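Local coordinates for protein citrinin polyketide synthase (Monascus purpureus, PDB 5MPT) that builds the keto-aldehyde precursor of the mycotoxin citrinin as a multidomain non-reducing polyketide synthase, of which this chain is the C-methyltransferase part, at residues A[275-289]-A[301-315]. Numbering follows the deposited sequence. Where two conformers were deposited one is given.
Sequences LVHSQHIILATNCVH and IHRILRPDGFLLLLE. With SAH (S-adenosyl-L-homocysteine), chain B.
His-289 holds CG between its backbone N and carbonyl carbon (chi1 66°), while Glu-315 folds back at chi2 (-77°); together these turns bring the carboxylate to the edge of the imidazole ring at the C-terminal ends of two neighbouring parallel strands of the Rossmann-like methyltransferase fold. ND1 of His-289 donates to OE1 of Glu-315 at 2.6 Å, on the syn side and close to the ring plane, and the backbone N of His-289 donates to OE2 of Glu-315 at 3.2 Å, so both carboxylate oxygens are gripped. Both residues are active-site residues for methyl transfer. A water ties OE2 of Glu-315 to Ala-284 O and Val-288 N, and Trp-350 of helix 347-356 packs on both partners.

Strands 281-285 and 309-315 run almost parallel, and helix 294-304 forms part of the right-handed beta-alpha-beta crossover between them. The bond from Leu-312 N to Ile-282 O is nearly straight (178°). On the face of Ile-282 and Ala-284, CD1 of Ile-282 wedges among Ile-301, Ile-304 and Leu-305, 3.6 Å from CD2 of Leu-305; on the face of Ile-281 and Leu-283, toward helix 181-198, Ile-281 CG1 lies 3.7 Å from CZ of Phe-310.

At the start of the pair, Ile-304 O at the helix end takes both Ser-278 N and Gln-279 N. Arg-306 lies over one face of the His-280 ring, its CD 3.5 Å from the centroid in a CH-pi contact, while NE and NH2 clasp Asp-308 side-on; His-280 NE2 is itself bonded to Ser-10 O. At the opposite end, Thr-285, Asn-286 and Cys-287 line the S-adenosyl-L-homocysteine pocket, where the ligand's amino N donates to Thr-285 O at 2.9 Å and CB of Cys-287 approaches ribose O4' to 3.2 Å.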
loop_
_atom_site.group_PDB
_atom_site.type_symbol
_atom_site.label_atom_id
_atom_site.label_comp_id
_atom_site.label_asym_id
_atom_site.label_seq_id
_atom_site.Cartn_x
_atom_site.Cartn_y
_atom_site.Cartn_z
ATOM N N LEU A 275 5.592 -12.668 22.305
ATOM C CA LEU A 275 4.600 -12.383 21.266
ATOM C C LEU A 275 3.785 -13.609 20.874
ATOM O O LEU A 275 2.679 -13.454 20.338
ATOM C CB LEU A 275 5.278 -11.828 20.005
ATOM C CG LEU A 275 6.010 -10.481 20.118
ATOM C CD1 LEU A 275 6.813 -10.147 18.856
ATOM C CD2 LEU A 275 5.028 -9.366 20.411
ATOM N N VAL A 276 4.270 -14.813 21.188
ATOM C CA VAL A 276 3.657 -16.042 20.686
ATOM C C VAL A 276 2.238 -16.175 21.230
ATOM O O VAL A 276 1.993 -16.058 22.442
ATOM C CB VAL A 276 4.536 -17.252 21.054
ATOM C CG1 VAL A 276 3.834 -18.592 20.832
ATOM C CG2 VAL A 276 5.824 -17.244 20.214
ATOM N N HIS A 277 1.285 -16.386 20.317
ATOM C CA HIS A 277 -0.109 -16.661 20.694
ATOM C C HIS A 277 -0.648 -15.585 21.629
ATOM O O HIS A 277 -1.325 -15.877 22.615
ATOM C CB HIS A 277 -0.238 -18.031 21.367
ATOM C CG HIS A 277 0.096 -19.207 20.496
ATOM N ND1 HIS A 277 0.085 -19.161 19.121
ATOM C CD2 HIS A 277 0.448 -20.477 20.825
ATOM C CE1 HIS A 277 0.407 -20.347 18.637
ATOM N NE2 HIS A 277 0.626 -21.166 19.650
ATOM N N SER A 278 -0.331 -14.330 21.344
ATOM C CA SER A 278 -0.657 -13.246 22.249
ATOM C C SER A 278 -1.769 -12.352 21.750
ATOM O O SER A 278 -2.483 -11.772 22.570
ATOM C CB SER A 278 0.566 -12.381 22.533
ATOM O OG SER A 278 1.066 -11.797 21.351
ATOM N N GLN A 279 -1.959 -12.243 20.439
ATOM C CA GLN A 279 -2.843 -11.242 19.878
ATOM C C GLN A 279 -4.136 -11.818 19.299
ATOM O O GLN A 279 -4.127 -12.877 18.655
ATOM C CB GLN A 279 -2.116 -10.471 18.758
ATOM C CG GLN A 279 -0.833 -9.854 19.125
ATOM C CD GLN A 279 -0.928 -8.865 20.271
ATOM O OE1 GLN A 279 -1.707 -7.928 20.262
ATOM N NE2 GLN A 279 -0.109 -9.096 21.283
ATOM N N HIS A 280 -5.250 -11.101 19.515
ATOM C CA HIS A 280 -6.527 -11.417 18.866
ATOM C C HIS A 280 -6.545 -11.006 17.406
ATOM O O HIS A 280 -7.097 -11.723 16.561
ATOM C CB HIS A 280 -7.689 -10.699 19.561
ATOM C CG HIS A 280 -7.937 -11.176 20.951
ATOM N ND1 HIS A 280 -7.354 -10.582 22.049
ATOM C CD2 HIS A 280 -8.710 -12.179 21.426
ATOM C CE1 HIS A 280 -7.759 -11.204 23.145
ATOM N NE2 HIS A 280 -8.569 -12.182 22.788
ATOM N N ILE A 281 -5.931 -9.869 17.099
ATOM C CA ILE A 281 -6.017 -9.218 15.796
ATOM C C ILE A 281 -4.657 -8.680 15.420
ATOM O O ILE A 281 -4.024 -7.959 16.203
ATOM C CB ILE A 281 -7.038 -8.064 15.817
ATOM C CG1 ILE A 281 -8.377 -8.560 16.306
ATOM C CG2 ILE A 281 -7.146 -7.420 14.458
ATOM C CD1 ILE A 281 -9.377 -7.414 16.495
ATOM N N ILE A 282 -4.203 -9.014 14.220
ATOM C CA ILE A 282 -3.073 -8.333 13.614
ATOM C C ILE A 282 -3.573 -7.550 12.410
ATOM O O ILE A 282 -4.181 -8.112 11.495
ATOM C CB ILE A 282 -1.951 -9.300 13.236
ATOM C CG1 ILE A 282 -1.352 -9.810 14.537
ATOM C CG2 ILE A 282 -0.857 -8.595 12.381
ATOM C CD1 ILE A 282 -0.397 -10.902 14.381
ATOM N N LEU A 283 -3.358 -6.250 12.469
ATOM C CA LEU A 283 -3.597 -5.305 11.386
ATOM C C LEU A 283 -2.303 -5.073 10.623
ATOM O O LEU A 283 -1.256 -4.936 11.246
ATOM C CB LEU A 283 -4.108 -3.987 11.964
ATOM C CG LEU A 283 -5.441 -4.026 12.715
ATOM C CD1 LEU A 283 -5.855 -2.626 13.142
ATOM C CD2 LEU A 283 -6.525 -4.675 11.884
ATOM N N ALA A 284 -2.371 -4.996 9.277
ATOM C CA ALA A 284 -1.149 -4.868 8.471
ATOM C C ALA A 284 -1.547 -4.227 7.143
ATOM O O ALA A 284 -2.057 -4.914 6.248
ATOM C CB ALA A 284 -0.472 -6.216 8.266
ATOM N N THR A 285 -1.276 -2.935 7.015
ATOM C CA THR A 285 -1.668 -2.167 5.838
ATOM C C THR A 285 -0.443 -1.949 4.974
ATOM O O THR A 285 0.445 -1.173 5.341
ATOM C CB THR A 285 -2.294 -0.840 6.252
ATOM O OG1 THR A 285 -3.492 -1.109 6.984
ATOM C CG2 THR A 285 -2.549 0.079 5.041
ATOM N N ASN A 286 -0.409 -2.669 3.836
ATOM C CA ASN A 286 0.555 -2.495 2.747
ATOM C C ASN A 286 1.992 -2.555 3.232
ATOM O O ASN A 286 2.877 -1.838 2.745
ATOM C CB ASN A 286 0.244 -1.227 1.970
ATOM C CG ASN A 286 -0.827 -1.487 0.949
ATOM O OD1 ASN A 286 -0.751 -2.480 0.199
ATOM N ND2 ASN A 286 -1.863 -0.672 0.933
ATOM N N CYS A 287 2.239 -3.471 4.130
ATOM C CA CYS A 287 3.580 -3.734 4.619
ATOM C C CYS A 287 4.024 -5.167 4.397
ATOM O O CYS A 287 5.214 -5.397 4.151
ATOM C CB CYS A 287 3.693 -3.390 6.109
ATOM S SG CYS A 287 2.502 -4.326 7.122
ATOM N N VAL A 288 3.118 -6.141 4.443
ATOM C CA VAL A 288 3.575 -7.525 4.346
ATOM C C VAL A 288 4.105 -7.811 2.930
ATOM O O VAL A 288 5.051 -8.584 2.750
ATOM C CB VAL A 288 2.455 -8.490 4.781
ATOM C CG1 VAL A 288 2.875 -9.944 4.551
ATOM C CG2 VAL A 288 2.095 -8.288 6.272
ATOM N N HIS A 289 3.549 -7.170 1.906
ATOM C CA HIS A 289 4.089 -7.358 0.562
ATOM C C HIS A 289 5.531 -6.917 0.456
ATOM O O HIS A 289 6.230 -7.376 -0.458
ATOM C CB HIS A 289 3.243 -6.633 -0.485
ATOM C CG HIS A 289 3.249 -5.141 -0.391
ATOM N ND1 HIS A 289 2.099 -4.433 -0.140
ATOM C CD2 HIS A 289 4.213 -4.218 -0.616
ATOM C CE1 HIS A 289 2.358 -3.137 -0.171
ATOM N NE2 HIS A 289 3.633 -2.976 -0.474
ATOM N N ILE A 301 3.468 -14.177 11.435
ATOM C CA ILE A 301 2.253 -13.539 11.920
ATOM C C ILE A 301 1.330 -14.573 12.544
ATOM O O ILE A 301 0.742 -14.346 13.610
ATOM C CB ILE A 301 1.594 -12.778 10.758
ATOM C CG1 ILE A 301 2.504 -11.588 10.396
ATOM C CG2 ILE A 301 0.176 -12.439 11.122
ATOM C CD1 ILE A 301 2.127 -10.869 9.103
ATOM N N HIS A 302 1.178 -15.726 11.890
ATOM C CA HIS A 302 0.310 -16.765 12.432
ATOM C C HIS A 302 0.686 -17.118 13.861
ATOM O O HIS A 302 -0.183 -17.288 14.719
ATOM C CB HIS A 302 0.370 -18.015 11.556
ATOM C CG HIS A 302 -0.686 -19.015 11.873
ATOM N ND1 HIS A 302 -0.502 -20.031 12.785
ATOM C CD2 HIS A 302 -1.943 -19.158 11.401
ATOM C CE1 HIS A 302 -1.608 -20.753 12.862
ATOM N NE2 HIS A 302 -2.509 -20.233 12.045
ATOM N N ARG A 303 1.981 -17.215 14.142
ATOM C CA ARG A 303 2.423 -17.695 15.445
ATOM C C ARG A 303 2.166 -16.666 16.535
ATOM O O ARG A 303 2.038 -17.029 17.703
ATOM C CB ARG A 303 3.915 -18.047 15.351
ATOM C CG ARG A 303 4.530 -18.693 16.617
ATOM C CD ARG A 303 3.795 -19.954 17.077
ATOM N NE ARG A 303 3.837 -21.029 16.080
ATOM C CZ ARG A 303 4.455 -22.198 16.235
ATOM N NH1 ARG A 303 5.095 -22.492 17.361
ATOM N NH2 ARG A 303 4.422 -23.088 15.252
ATOM N N ILE A 304 2.066 -15.392 16.161
ATOM C CA ILE A 304 1.750 -14.325 17.104
ATOM C C ILE A 304 0.258 -14.277 17.411
ATOM O O ILE A 304 -0.138 -13.725 18.444
ATOM C CB ILE A 304 2.255 -12.991 16.523
ATOM C CG1 ILE A 304 3.795 -13.023 16.424
ATOM C CG2 ILE A 304 1.848 -11.800 17.366
ATOM C CD1 ILE A 304 4.387 -11.920 15.536
ATOM N N LEU A 305 -0.565 -14.886 16.572
ATOM C CA LEU A 305 -2.009 -14.875 16.798
ATOM C C LEU A 305 -2.389 -15.915 17.825
ATOM O O LEU A 305 -1.876 -17.042 17.820
ATOM C CB LEU A 305 -2.784 -15.168 15.517
ATOM C CG LEU A 305 -2.729 -14.060 14.466
ATOM C CD1 LEU A 305 -3.418 -14.467 13.178
ATOM C CD2 LEU A 305 -3.364 -12.784 15.001
ATOM N N ARG A 306 -3.303 -15.528 18.707
ATOM C CA ARG A 306 -4.055 -16.516 19.459
ATOM C C ARG A 306 -4.789 -17.448 18.489
ATOM O O ARG A 306 -5.114 -17.049 17.367
ATOM C CB ARG A 306 -5.073 -15.831 20.364
ATOM C CG ARG A 306 -4.496 -14.909 21.417
ATOM C CD ARG A 306 -5.565 -13.963 21.907
ATOM N NE ARG A 306 -6.787 -14.674 22.302
ATOM C CZ ARG A 306 -7.052 -15.074 23.553
ATOM N NH1 ARG A 306 -6.208 -14.781 24.513
ATOM N NH2 ARG A 306 -8.191 -15.715 23.855
ATOM N N PRO A 307 -5.087 -18.686 18.912
ATOM C CA PRO A 307 -5.861 -19.605 18.058
ATOM C C PRO A 307 -7.198 -19.052 17.629
ATOM O O PRO A 307 -7.694 -19.429 16.560
ATOM C CB PRO A 307 -6.051 -20.838 18.963
ATOM C CG PRO A 307 -4.943 -20.799 19.858
ATOM C CD PRO A 307 -4.594 -19.368 20.114
ATOM N N ASP A 308 -7.811 -18.191 18.434
ATOM C CA ASP A 308 -9.093 -17.603 18.084
ATOM C C ASP A 308 -8.950 -16.288 17.316
ATOM O O ASP A 308 -9.961 -15.640 17.036
ATOM C CB ASP A 308 -9.965 -17.403 19.339
ATOM C CG ASP A 308 -9.351 -16.451 20.360
ATOM O OD1 ASP A 308 -8.388 -15.776 20.032
ATOM O OD2 ASP A 308 -9.818 -16.357 21.516
ATOM N N GLY A 309 -7.730 -15.917 16.918
ATOM C CA GLY A 309 -7.479 -14.623 16.312
ATOM C C GLY A 309 -7.474 -14.636 14.793
ATOM O O GLY A 309 -7.687 -15.653 14.130
ATOM N N PHE A 310 -7.157 -13.464 14.237
ATOM C CA PHE A 310 -7.100 -13.340 12.791
ATOM C C PHE A 310 -6.181 -12.208 12.380
ATOM O O PHE A 310 -5.934 -11.242 13.121
ATOM C CB PHE A 310 -8.482 -13.099 12.166
ATOM C CG PHE A 310 -9.123 -11.823 12.582
ATOM C CD1 PHE A 310 -9.979 -11.787 13.655
ATOM C CD2 PHE A 310 -8.919 -10.666 11.867
ATOM C CE1 PHE A 310 -10.576 -10.635 14.044
ATOM C CE2 PHE A 310 -9.551 -9.494 12.244
ATOM C CZ PHE A 310 -10.374 -9.471 13.316
ATOM N N LEU A 311 -5.725 -12.339 11.149
ATOM C CA LEU A 311 -5.001 -11.310 10.430
ATOM C C LEU A 311 -5.955 -10.548 9.519
ATOM O O LEU A 311 -6.707 -11.162 8.760
ATOM C CB LEU A 311 -3.892 -11.953 9.603
ATOM C CG LEU A 311 -3.166 -11.085 8.549
ATOM C CD1 LEU A 311 -2.431 -9.955 9.228
ATOM C CD2 LEU A 311 -2.216 -11.966 7.787
ATOM N N LEU A 312 -5.847 -9.227 9.536
ATOM C CA LEU A 312 -6.551 -8.358 8.598
ATOM C C LEU A 312 -5.502 -7.604 7.798
ATOM O O LEU A 312 -4.919 -6.631 8.285
ATOM C CB LEU A 312 -7.498 -7.406 9.314
ATOM C CG LEU A 312 -8.388 -6.627 8.353
ATOM C CD1 LEU A 312 -9.359 -7.524 7.620
ATOM C CD2 LEU A 312 -9.189 -5.614 9.130
ATOM N N LEU A 313 -5.278 -8.070 6.581
ATOM C CA LEU A 313 -4.444 -7.355 5.625
ATOM C C LEU A 313 -5.236 -6.268 4.911
ATOM O O LEU A 313 -6.421 -6.433 4.577
ATOM C CB LEU A 313 -3.890 -8.314 4.578
ATOM C CG LEU A 313 -2.945 -9.395 5.045
ATOM C CD1 LEU A 313 -2.828 -10.458 3.976
ATOM C CD2 LEU A 313 -1.566 -8.796 5.332
ATOM N N LEU A 314 -4.578 -5.145 4.680
ATOM C CA LEU A 314 -5.036 -4.164 3.704
ATOM C C LEU A 314 -3.923 -4.128 2.680
ATOM O O LEU A 314 -2.832 -3.644 2.985
ATOM C CB LEU A 314 -5.271 -2.791 4.330
ATOM C CG LEU A 314 -6.134 -1.829 3.501
ATOM C CD1 LEU A 314 -6.496 -0.596 4.312
ATOM C CD2 LEU A 314 -5.459 -1.410 2.214
ATOM N N GLU A 315 -4.166 -4.717 1.511
ATOM C CA GLU A 315 -3.129 -4.887 0.505
ATOM C C GLU A 315 -3.588 -4.406 -0.848
ATOM O O GLU A 315 -4.722 -4.662 -1.268
ATOM C CB GLU A 315 -2.711 -6.358 0.387
ATOM C CG GLU A 315 -1.728 -6.774 1.424
ATOM C CD GLU A 315 -0.334 -6.285 1.115
ATOM O OE1 GLU A 315 -0.069 -5.896 -0.054
ATOM O OE2 GLU A 315 0.490 -6.263 2.048
HETATM N N SAH B . 0.935 1.186 7.041
HETATM C CA SAH B . 1.794 2.230 6.407
HETATM C CB SAH B . 1.717 2.384 4.893
HETATM C CG SAH B . 2.423 1.295 4.104
HETATM S SD SAH B . 4.193 1.744 4.060
HETATM C C SAH B . 1.412 3.595 7.044
HETATM O O SAH B . 2.421 4.440 7.023
HETATM O OXT SAH B . 0.315 3.866 7.466
HETATM C "C5'" SAH B . 5.004 0.195 4.538
HETATM C "C4'" SAH B . 5.394 0.269 6.000
HETATM O "O4'" SAH B . 5.905 -1.042 6.324
HETATM C "C3'" SAH B . 6.507 1.272 6.334
HETATM O "O3'" SAH B . 6.115 1.947 7.526
HETATM C "C2'" SAH B . 7.742 0.380 6.545
HETATM O "O2'" SAH B . 8.642 0.909 7.516
HETATM C "C1'" SAH B . 7.092 -0.898 7.063
HETATM N N9 SAH B . 7.867 -2.122 6.899
HETATM C C8 SAH B . 8.627 -2.506 5.827
HETATM N N7 SAH B . 9.251 -3.647 5.991
HETATM C C5 SAH B . 8.881 -4.041 7.270
HETATM C C6 SAH B . 9.207 -5.168 8.051
HETATM N N6 SAH B . 10.049 -6.132 7.660
HETATM N N1 SAH B . 8.661 -5.253 9.279
HETATM C C2 SAH B . 7.845 -4.280 9.697
HETATM N N3 SAH B . 7.459 -3.176 9.056
HETATM C C4 SAH B . 8.022 -3.113 7.837
HETATM O O HOH W 1 -3.568 -13.193 24.589
HETATM O O HOH W 2 0.214 -5.853 4.592
#